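Local coordinates for protein minor fimbrium subunit Mfa5 (Porphyromonas gingivalis ATCC 33277, PDB 6TO1) that serves as an accessory subunit of the minor fimbriae, filamentous surface pili that mediate biofilm formation and adhesion to host cells and other oral bacteria, at residues N280-L286 with F318-A322; A322-V326 with Y337-C341; W205-G211 with L237-Y242; V266-I271 with P291-V297. One frame throughout, in Å; residues are numbered along the deposited sequence.

Contact 1 (N280-L286 with F318-A322); sequences NNPSTPL and FDGVA. With CA (calcium ion), chain F.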
# COMPACT_ATOMS: atom_id res chain seq x y z
N ASN A 280 -26.25 -31.58 41.22
CA ASN A 280 -27.20 -32.17 42.16
C ASN A 280 -28.28 -31.16 42.52
O ASN A 280 -27.97 -30.01 42.80
CB ASN A 280 -26.50 -32.61 43.43
CG ASN A 280 -27.49 -33.15 44.46
OD1 ASN A 280 -28.33 -33.99 44.14
ND2 ASN A 280 -27.43 -32.61 45.68
N ASN A 281 -29.54 -31.61 42.51
CA ASN A 281 -30.64 -30.78 43.01
C ASN A 281 -30.79 -31.06 44.50
O ASN A 281 -31.24 -32.15 44.87
CB ASN A 281 -31.94 -31.10 42.29
CG ASN A 281 -33.05 -30.11 42.63
OD1 ASN A 281 -33.07 -29.52 43.71
ND2 ASN A 281 -33.97 -29.93 41.70
N PRO A 282 -30.41 -30.14 45.39
CA PRO A 282 -30.44 -30.45 46.83
C PRO A 282 -31.84 -30.72 47.34
O PRO A 282 -31.99 -31.32 48.42
CB PRO A 282 -29.83 -29.21 47.49
CG PRO A 282 -30.04 -28.10 46.50
CD PRO A 282 -30.01 -28.74 45.12
N SER A 283 -32.87 -30.33 46.59
CA SER A 283 -34.26 -30.49 47.01
C SER A 283 -34.79 -31.90 46.76
O SER A 283 -35.78 -32.28 47.40
CB SER A 283 -35.14 -29.49 46.26
OG SER A 283 -34.83 -28.16 46.64
N THR A 284 -34.19 -32.65 45.90
CA THR A 284 -34.67 -33.98 45.57
C THR A 284 -33.79 -35.03 46.23
O THR A 284 -32.59 -34.80 46.42
CB THR A 284 -34.64 -34.23 44.06
OG1 THR A 284 -33.26 -34.28 43.63
CG2 THR A 284 -35.35 -33.12 43.33
N PRO A 285 -34.34 -36.18 46.60
CA PRO A 285 -33.51 -37.21 47.24
C PRO A 285 -32.48 -37.80 46.32
O PRO A 285 -31.48 -38.32 46.80
CB PRO A 285 -34.52 -38.27 47.69
CG PRO A 285 -35.84 -37.59 47.69
CD PRO A 285 -35.78 -36.54 46.62
N LEU A 286 -32.70 -37.76 45.01
CA LEU A 286 -31.75 -38.32 44.06
C LEU A 286 -30.40 -37.63 44.22
O LEU A 286 -30.31 -36.40 44.33
CB LEU A 286 -32.29 -38.17 42.65
CG LEU A 286 -31.40 -38.56 41.47
CD1 LEU A 286 -31.08 -40.06 41.47
CD2 LEU A 286 -32.06 -38.15 40.17
N PHE A 318 -28.40 -33.68 34.95
CA PHE A 318 -28.64 -34.81 35.83
C PHE A 318 -29.52 -34.27 36.95
O PHE A 318 -29.21 -33.21 37.49
CB PHE A 318 -27.36 -35.37 36.44
CG PHE A 318 -27.63 -36.43 37.49
CD1 PHE A 318 -27.97 -37.71 37.11
CD2 PHE A 318 -27.57 -36.11 38.84
CE1 PHE A 318 -28.23 -38.67 38.06
CE2 PHE A 318 -27.83 -37.08 39.80
CZ PHE A 318 -28.15 -38.35 39.40
N ASP A 319 -30.61 -34.97 37.29
CA ASP A 319 -31.45 -34.53 38.42
C ASP A 319 -32.04 -33.15 38.15
O ASP A 319 -32.24 -32.34 39.07
CB ASP A 319 -30.63 -34.54 39.72
CG ASP A 319 -31.49 -34.47 41.01
OD1 ASP A 319 -32.67 -34.85 41.00
OD2 ASP A 319 -30.96 -34.05 42.07
N GLY A 320 -32.22 -32.84 36.87
CA GLY A 320 -32.75 -31.58 36.40
C GLY A 320 -31.81 -30.40 36.42
O GLY A 320 -32.25 -29.28 36.16
N VAL A 321 -30.52 -30.60 36.75
CA VAL A 321 -29.59 -29.48 36.86
C VAL A 321 -28.28 -29.86 36.15
O VAL A 321 -28.06 -31.01 35.78
CB VAL A 321 -29.30 -29.08 38.33
CG1 VAL A 321 -30.59 -28.67 39.05
CG2 VAL A 321 -28.59 -30.21 39.08
N ALA A 322 -27.41 -28.87 36.01
CA ALA A 322 -26.10 -29.07 35.39
C ALA A 322 -25.04 -28.64 36.39
O ALA A 322 -25.26 -28.78 37.59
CB ALA A 322 -25.99 -28.31 34.07
CA CA F . -31.06 -34.32 44.62
O HOH W 1 -25.65 -28.60 40.98
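A calcium site that ties two surface loops together illustrates how a metal can join stretches that lack regular secondary structure. Loop 280-286 wraps round the ion and supplies five of the six protein ligands: Asn-280 OD1, the carbonyl oxygens of Asn-281, Thr-284 and Leu-286, and Thr-284 OG1. The sixth comes across the interface from Asp-319. The CA-to-CB bond of Asn-280 points away from the other loop, yet its t rotamer brings OD1 back to the ion at 2.8 Å. Thr-284 takes the p rotamer, which lets OG1 and its own O chelate together, each 2.4 Å from the calcium ion. Asn-281 bends its t side chain into an Asx turn, OD1 accepting from Ser-283 N at 3.0 Å. Facing them, a type I' turn from Phe-318 to Val-321 presents Asp-319, whose CA-to-CB bond points toward the other loop and whose t rotamer carries the carboxylate to the ion. The ring of Phe-318 packs against Leu-286, with Phe-318 CZ 3.9 Å from Leu-286 CG, and also meets the ring of Tyr-327 edge-to-face. Asp-319 divides its work: OD1 accepts from Thr-284 OG1 at 2.8 Å, while OD2 binds the calcium ion at 2.6 Å and accepts from Asn-281 N at 2.9 Å.

Contact 2 (A322-V326 with Y337-C341); sequences AGALV and YYFPC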
# COMPACT_ATOMS: atom_id res chain seq x y z
N ALA A 322 -27.41 -28.87 36.01
CA ALA A 322 -26.10 -29.07 35.39
C ALA A 322 -25.04 -28.64 36.39
O ALA A 322 -25.26 -28.78 37.59
CB ALA A 322 -25.99 -28.31 34.07
N GLY A 323 -23.91 -28.12 35.94
CA GLY A 323 -22.81 -27.88 36.86
C GLY A 323 -21.47 -27.92 36.15
O GLY A 323 -21.37 -28.26 34.98
N ALA A 324 -20.42 -27.57 36.91
CA ALA A 324 -19.05 -27.70 36.41
C ALA A 324 -18.75 -29.13 35.99
O ALA A 324 -17.97 -29.35 35.05
CB ALA A 324 -18.06 -27.26 37.48
N LEU A 325 -19.37 -30.10 36.65
CA LEU A 325 -19.38 -31.50 36.22
C LEU A 325 -20.82 -31.97 36.22
O LEU A 325 -21.57 -31.69 37.17
CB LEU A 325 -18.54 -32.38 37.13
CG LEU A 325 -17.02 -32.18 37.06
CD1 LEU A 325 -16.40 -33.09 38.12
CD2 LEU A 325 -16.47 -32.42 35.68
N VAL A 326 -21.22 -32.68 35.17
CA VAL A 326 -22.57 -33.23 35.08
C VAL A 326 -22.47 -34.75 35.04
O VAL A 326 -21.99 -35.35 34.07
CB VAL A 326 -23.34 -32.70 33.87
CG1 VAL A 326 -24.82 -33.18 33.93
CG2 VAL A 326 -23.32 -31.20 33.83
N TYR A 337 -18.39 -37.96 33.94
CA TYR A 337 -18.99 -36.64 34.13
C TYR A 337 -18.75 -35.80 32.90
O TYR A 337 -17.60 -35.71 32.44
CB TYR A 337 -18.41 -35.90 35.34
CG TYR A 337 -18.54 -36.69 36.61
CD1 TYR A 337 -19.62 -36.49 37.45
CD2 TYR A 337 -17.63 -37.67 36.92
CE1 TYR A 337 -19.78 -37.24 38.59
CE2 TYR A 337 -17.77 -38.43 38.06
CZ TYR A 337 -18.85 -38.21 38.88
OH TYR A 337 -18.97 -38.99 40.02
N TYR A 338 -19.81 -35.19 32.36
CA TYR A 338 -19.61 -34.14 31.36
C TYR A 338 -18.92 -32.96 32.03
O TYR A 338 -19.15 -32.65 33.20
CB TYR A 338 -20.95 -33.73 30.74
CG TYR A 338 -21.65 -34.89 30.03
CD1 TYR A 338 -21.31 -35.25 28.72
CD2 TYR A 338 -22.63 -35.64 30.68
CE1 TYR A 338 -21.92 -36.33 28.10
CE2 TYR A 338 -23.27 -36.69 30.05
CZ TYR A 338 -22.90 -37.05 28.78
OH TYR A 338 -23.52 -38.10 28.15
N PHE A 339 -18.04 -32.31 31.28
CA PHE A 339 -17.13 -31.28 31.77
C PHE A 339 -17.28 -30.08 30.85
O PHE A 339 -16.56 -29.95 29.84
CB PHE A 339 -15.70 -31.85 31.79
CG PHE A 339 -14.65 -30.90 32.31
CD1 PHE A 339 -14.96 -29.83 33.12
CD2 PHE A 339 -13.34 -31.12 31.96
CE1 PHE A 339 -13.98 -28.98 33.58
CE2 PHE A 339 -12.34 -30.29 32.41
CZ PHE A 339 -12.66 -29.20 33.22
N PRO A 340 -18.23 -29.18 31.14
CA PRO A 340 -18.48 -28.07 30.20
C PRO A 340 -17.29 -27.21 29.86
O PRO A 340 -17.22 -26.71 28.73
CB PRO A 340 -19.60 -27.28 30.91
CG PRO A 340 -20.43 -28.36 31.51
CD PRO A 340 -19.39 -29.37 32.05
N CYS A 341 -16.32 -27.02 30.77
CA CYS A 341 -15.16 -26.25 30.40
C CYS A 341 -14.42 -26.90 29.23
O CYS A 341 -13.95 -26.22 28.32
CB CYS A 341 -14.20 -26.09 31.58
SG CYS A 341 -14.65 -24.95 32.89
O HOH W 2 -17.03 -27.19 33.62
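Shape and backbone pairing work together where the chain 322-326 meets the end of a strand and the start of a helix. Two hydrogen bonds fix the register, Val-326 N to Tyr-338 O at 2.9 Å and Tyr-338 N to Val-326 O at 2.8 Å, and the CB atoms of this pair lie 4.1 Å apart on one face of the sheet. Leu-325 is one bump. Its CB rests 4.0 Å from Tyr-337 CB and its CD2 3.9 Å from Phe-339 CD1, so the leucine fills the hollow between these two aromatic residues; Val-266, Ala-270 and Val-297 also touch it. Its CA approaches Tyr-338 O at 3.2 Å in a CA-H...O contact. Pro-340 supplies a second bump, its CD reaching 3.3 Å from Ala-324 O and its CG 3.6 Å from Gly-323 O, against the bend made by Gly-323 and Ala-324. A gap remains beside the helix start and a water fills it, donating to Ala-324 O at 2.8 Å and accepting from Cys-341 N at 2.9 Å. Phe-339 holds the N-cap position of helix 340-353. The whole is an antiparallel edge pairing in a small mixed sheet, its inner strand running through a one-residue link into a helix.

Contact 3 (W205-G211 with L237-Y242); sequences WGTHTQG and LATEQY. With MG (magnesium ion), chain B; PO4 (phosphate ion), chain C.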
# COMPACT_ATOMS: atom_id res chain seq x y z
N TRP A 205 -29.25 -17.65 35.27
CA TRP A 205 -28.58 -18.89 35.65
C TRP A 205 -28.03 -19.62 34.42
O TRP A 205 -28.62 -19.62 33.34
CB TRP A 205 -29.55 -19.84 36.41
CG TRP A 205 -30.77 -20.30 35.63
CD1 TRP A 205 -32.02 -19.70 35.59
CD2 TRP A 205 -30.87 -21.46 34.77
NE1 TRP A 205 -32.85 -20.40 34.74
CE2 TRP A 205 -32.18 -21.49 34.25
CE3 TRP A 205 -29.98 -22.47 34.41
CZ2 TRP A 205 -32.60 -22.47 33.36
CZ3 TRP A 205 -30.41 -23.44 33.52
CH2 TRP A 205 -31.71 -23.44 33.02
N GLY A 206 -26.89 -20.29 34.62
CA GLY A 206 -26.38 -21.20 33.61
C GLY A 206 -25.24 -20.57 32.82
O GLY A 206 -25.31 -19.40 32.48
N THR A 207 -24.19 -21.34 32.53
CA THR A 207 -23.03 -20.82 31.80
C THR A 207 -22.72 -21.76 30.63
O THR A 207 -21.86 -22.64 30.73
CB THR A 207 -21.83 -20.64 32.74
OG1 THR A 207 -22.18 -19.88 33.91
CG2 THR A 207 -20.68 -19.96 32.01
N HIS A 208 -23.41 -21.54 29.52
CA HIS A 208 -23.32 -22.42 28.33
C HIS A 208 -22.29 -21.85 27.36
O HIS A 208 -22.61 -21.32 26.29
CB HIS A 208 -24.70 -22.55 27.69
CG HIS A 208 -24.91 -23.78 26.86
ND1 HIS A 208 -23.99 -24.24 25.94
CD2 HIS A 208 -25.97 -24.61 26.79
CE1 HIS A 208 -24.49 -25.31 25.34
NE2 HIS A 208 -25.68 -25.56 25.85
N THR A 209 -21.03 -21.88 27.80
CA THR A 209 -19.96 -21.25 27.02
C THR A 209 -19.84 -21.91 25.64
O THR A 209 -19.66 -21.22 24.63
CB THR A 209 -18.67 -21.32 27.82
OG1 THR A 209 -18.88 -20.69 29.09
CG2 THR A 209 -17.50 -20.63 27.11
N GLN A 210 -19.98 -23.22 25.57
CA GLN A 210 -20.00 -23.87 24.27
C GLN A 210 -21.08 -23.26 23.39
O GLN A 210 -20.84 -22.98 22.20
CB GLN A 210 -20.22 -25.37 24.43
CG GLN A 210 -20.53 -26.03 23.11
CD GLN A 210 -20.63 -27.54 23.19
OE1 GLN A 210 -21.13 -28.10 24.18
NE2 GLN A 210 -20.15 -28.20 22.13
N GLY A 211 -22.26 -23.01 23.95
CA GLY A 211 -23.35 -22.45 23.15
C GLY A 211 -23.06 -21.05 22.66
O GLY A 211 -23.37 -20.70 21.51
N LEU A 237 -15.86 -20.35 34.30
CA LEU A 237 -16.40 -21.60 34.81
C LEU A 237 -17.65 -21.99 34.03
O LEU A 237 -18.77 -21.62 34.39
CB LEU A 237 -16.69 -21.48 36.30
CG LEU A 237 -17.15 -22.77 36.97
CD1 LEU A 237 -16.04 -23.84 36.79
CD2 LEU A 237 -17.53 -22.62 38.42
N ALA A 238 -17.47 -22.79 32.97
CA ALA A 238 -18.62 -23.26 32.20
C ALA A 238 -19.40 -24.28 33.02
O ALA A 238 -18.83 -25.10 33.73
CB ALA A 238 -18.18 -23.84 30.85
N THR A 239 -20.72 -24.22 32.91
CA THR A 239 -21.56 -25.12 33.67
C THR A 239 -22.65 -25.79 32.84
O THR A 239 -23.47 -26.54 33.40
CB THR A 239 -22.23 -24.38 34.85
OG1 THR A 239 -23.05 -23.32 34.35
CG2 THR A 239 -21.21 -23.84 35.83
N GLU A 240 -22.71 -25.54 31.54
CA GLU A 240 -23.70 -26.13 30.64
C GLU A 240 -23.03 -26.47 29.32
O GLU A 240 -22.06 -25.82 28.93
CB GLU A 240 -24.86 -25.17 30.35
CG GLU A 240 -25.56 -24.64 31.61
CD GLU A 240 -26.74 -25.49 32.03
OE1 GLU A 240 -27.10 -26.46 31.33
OE2 GLU A 240 -27.32 -25.18 33.11
N GLN A 241 -23.57 -27.47 28.62
CA GLN A 241 -23.04 -27.84 27.31
C GLN A 241 -24.11 -28.56 26.50
O GLN A 241 -25.19 -28.89 26.99
CB GLN A 241 -21.78 -28.70 27.46
CG GLN A 241 -22.06 -30.13 27.87
CD GLN A 241 -20.85 -31.03 27.72
OE1 GLN A 241 -19.94 -31.01 28.53
NE2 GLN A 241 -20.82 -31.80 26.65
N TYR A 242 -23.77 -28.83 25.23
CA TYR A 242 -24.67 -29.55 24.36
C TYR A 242 -24.53 -31.06 24.55
O TYR A 242 -23.45 -31.56 24.88
CB TYR A 242 -24.42 -29.21 22.89
CG TYR A 242 -24.80 -27.80 22.52
CD1 TYR A 242 -26.07 -27.31 22.84
CD2 TYR A 242 -23.90 -26.96 21.86
CE1 TYR A 242 -26.43 -26.03 22.52
CE2 TYR A 242 -24.26 -25.67 21.54
CZ TYR A 242 -25.52 -25.21 21.88
OH TYR A 242 -25.89 -23.93 21.57
MG MG B . -21.36 -18.58 35.29
P PO4 C . -23.88 -20.07 36.72
O1 PO4 C . -25.33 -19.56 36.79
O2 PO4 C . -23.80 -21.20 35.71
O3 PO4 C . -23.55 -20.62 38.09
O4 PO4 C . -22.94 -18.96 36.44
O HOH W 3 -19.66 -25.11 27.86
O HOH W 4 -20.17 -20.08 36.17
O HOH W 5 -19.68 -18.07 34.29
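The metal-binding face of the von Willebrand factor A domain lies at one end of this contact, where Thr-207 OG1 binds MG at 2.1 Å. Ser-135 and Ser-137 are the other protein ligands, while two waters and a phosphate, PO4 O4 at 2.0 Å from MG, complete the six. The phosphate, probably from the crystallisation liquor, also joins the two segments: its O2 accepts from Thr-207 OG1 at 2.8 Å and from Thr-239 OG1 at 2.6 Å, and its O1 accepts from Gly-206 N at 2.8 Å. Thr-239 OG1 accepts in turn from Thr-207 N at 2.9 Å, and Thr-207 O receives both Thr-239 N at 2.9 Å and Glu-240 N at 3.1 Å. This is consistent with the metal ion-dependent adhesion site (MIDAS) of the family, in which loops at the C-terminal ends of the central parallel strands hold a divalent cation and an acidic ligand group can complete its shell. Beyond the metal, His-208 N-caps helix 209-220, ND1 accepting from Gly-211 N at 2.9 Å, and turns its ring edge to the face of Tyr-242 with centroids 4.3 Å apart. Gln-210 OE1 accepts from Tyr-242 N at 2.9 Å. Glu-240 packs CB to CB against His-208 at 3.7 Å, its carboxylate paired with Arg-315. A water accepts from Gln-210 N at 3.0 Å and donates to Glu-240 O at 2.7 Å.

Contact 4 (V266-I271 with P291-V297); sequences VIQGAI and PTHSSKV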
# COMPACT_ATOMS: atom_id res chain seq x y z
N VAL A 266 -10.41 -29.96 37.72
CA VAL A 266 -11.81 -30.13 38.04
C VAL A 266 -12.01 -31.39 38.86
O VAL A 266 -12.89 -31.45 39.73
CB VAL A 266 -12.69 -30.12 36.78
CG1 VAL A 266 -12.66 -31.42 36.01
CG2 VAL A 266 -14.10 -29.82 37.16
N ILE A 267 -11.21 -32.43 38.61
CA ILE A 267 -11.34 -33.66 39.38
C ILE A 267 -10.92 -33.41 40.82
O ILE A 267 -11.65 -33.71 41.76
CB ILE A 267 -10.54 -34.80 38.74
CG1 ILE A 267 -11.22 -35.23 37.44
CG2 ILE A 267 -10.41 -35.99 39.70
CD1 ILE A 267 -10.40 -36.21 36.58
N GLN A 268 -9.73 -32.81 41.02
CA GLN A 268 -9.30 -32.50 42.37
C GLN A 268 -10.27 -31.55 43.04
O GLN A 268 -10.55 -31.68 44.23
CB GLN A 268 -7.90 -31.87 42.37
CG GLN A 268 -7.35 -31.62 43.76
CD GLN A 268 -7.02 -32.92 44.49
OE1 GLN A 268 -6.07 -33.61 44.14
NE2 GLN A 268 -7.82 -33.27 45.49
N GLY A 269 -10.80 -30.57 42.29
CA GLY A 269 -11.71 -29.62 42.90
C GLY A 269 -12.97 -30.29 43.37
O GLY A 269 -13.47 -30.01 44.47
N ALA A 270 -13.49 -31.22 42.57
CA ALA A 270 -14.71 -31.91 42.93
C ALA A 270 -14.48 -32.92 44.04
O ALA A 270 -15.43 -33.25 44.75
CB ALA A 270 -15.30 -32.61 41.70
N ILE A 271 -13.26 -33.44 44.18
CA ILE A 271 -12.94 -34.24 45.35
C ILE A 271 -12.98 -33.36 46.60
O ILE A 271 -13.56 -33.74 47.62
CB ILE A 271 -11.57 -34.94 45.19
CG1 ILE A 271 -11.66 -36.07 44.14
CG2 ILE A 271 -11.05 -35.47 46.55
CD1 ILE A 271 -10.29 -36.54 43.62
N PRO A 291 -17.08 -37.88 42.31
CA PRO A 291 -15.84 -38.31 41.65
C PRO A 291 -14.70 -38.58 42.62
O PRO A 291 -14.64 -38.07 43.74
CB PRO A 291 -15.49 -37.14 40.73
CG PRO A 291 -16.21 -35.98 41.30
CD PRO A 291 -17.44 -36.50 41.95
N THR A 292 -13.80 -39.43 42.14
CA THR A 292 -12.54 -39.75 42.79
C THR A 292 -11.41 -39.52 41.78
O THR A 292 -11.64 -39.14 40.63
CB THR A 292 -12.52 -41.21 43.26
OG1 THR A 292 -12.47 -42.07 42.12
CG2 THR A 292 -13.73 -41.51 44.11
N HIS A 293 -10.17 -39.78 42.22
CA HIS A 293 -9.05 -39.58 41.30
C HIS A 293 -9.13 -40.47 40.07
O HIS A 293 -8.47 -40.18 39.06
CB HIS A 293 -7.72 -39.82 42.03
CG HIS A 293 -7.31 -38.69 42.92
ND1 HIS A 293 -7.03 -37.43 42.44
CD2 HIS A 293 -7.16 -38.62 44.26
CE1 HIS A 293 -6.73 -36.63 43.45
NE2 HIS A 293 -6.79 -37.34 44.56
N SER A 294 -9.91 -41.55 40.11
CA SER A 294 -10.03 -42.46 38.98
C SER A 294 -11.20 -42.13 38.06
O SER A 294 -11.37 -42.78 37.03
CB SER A 294 -10.19 -43.90 39.49
OG SER A 294 -9.02 -44.28 40.21
N SER A 295 -11.99 -41.12 38.40
CA SER A 295 -13.14 -40.76 37.57
C SER A 295 -12.72 -40.18 36.22
O SER A 295 -11.58 -39.75 36.01
CB SER A 295 -14.01 -39.76 38.31
OG SER A 295 -14.59 -40.35 39.46
N LYS A 296 -13.68 -40.13 35.30
CA LYS A 296 -13.45 -39.72 33.93
C LYS A 296 -14.34 -38.51 33.65
O LYS A 296 -15.50 -38.47 34.08
CB LYS A 296 -13.74 -40.86 32.96
CG LYS A 296 -13.01 -42.18 33.29
CD LYS A 296 -11.52 -42.10 33.05
CE LYS A 296 -10.90 -43.52 33.13
NZ LYS A 296 -9.43 -43.51 32.94
N VAL A 297 -13.79 -37.54 32.94
CA VAL A 297 -14.51 -36.32 32.61
C VAL A 297 -14.52 -36.13 31.10
O VAL A 297 -13.70 -36.70 30.37
CB VAL A 297 -13.91 -35.08 33.32
CG1 VAL A 297 -13.96 -35.30 34.84
CG2 VAL A 297 -12.49 -34.79 32.85
O HOH W 6 -7.10 -35.90 46.91
O HOH W 7 -16.09 -36.02 45.08
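Ile-271 lays its CD1 over the face of the His-293 imidazole, 3.5 Å from the ring centroid and only 7° off the ring normal, a CH-pi contact. The edge of the same ring faces Gln-268, with His-293 CE1 3.2 Å from Gln-268 OE1, and a water lies 3.1 Å from Gln-268 NE2 and 2.8 Å from His-293 NE2. Gln-268 NE2 is also hydrogen-bonded to Asn-272, and His-293 ND1 to Glu-255. Deeper in, Ile-267 points toward segment 291-297: its CG2 sits 3.5 Å from Thr-292 O and its CG1 3.8 Å from Val-297 CG1. One turn along, Ala-270 CB touches Pro-291 CG at 3.5 Å. No direct hydrogen bond crosses the interface, but a water donates to both Ala-270 O and Pro-291 O, at 2.9 and 2.8 Å. Segment 291-297 holds its own shape through a type I turn from Thr-292 to Ser-295, with an ST turn in which Thr-292 OG1 accepts from Ser-294 N at 3.3 Å; Ser-295 OG accepts from Thr-292 N at 2.9 Å and is hydrogen-bonded to Pro-334 O. The arrangement is a helix packed on a small mixed sheet: helix 262-272 rests on the turn leading into strand 296-298 and, through Val-297, on the strand itself.

Overall arrangement
The four contacts sit together at one end of the elongated chain, yet their chemistry follows their place. Contact 1 is a surface contact built on metal coordination, whereas contacts 2, 3 and 4 are largely buried. Contacts 2 and 4 reach the same mixed sheet through neighbouring strands 336-338 and 296-298, but contact 2 adds backbone pairing where contact 4 relies on apolar packing and bridging waters. Contact 3 combines a second metal with polar and aromatic links, and its centre lies about 9 Å from that of contact 2. Ala-322 belongs to both contacts 1 and 2 and touches Thr-239 and Glu-240 of contact 3, bringing the calcium-bound loop up to the magnesium-binding region.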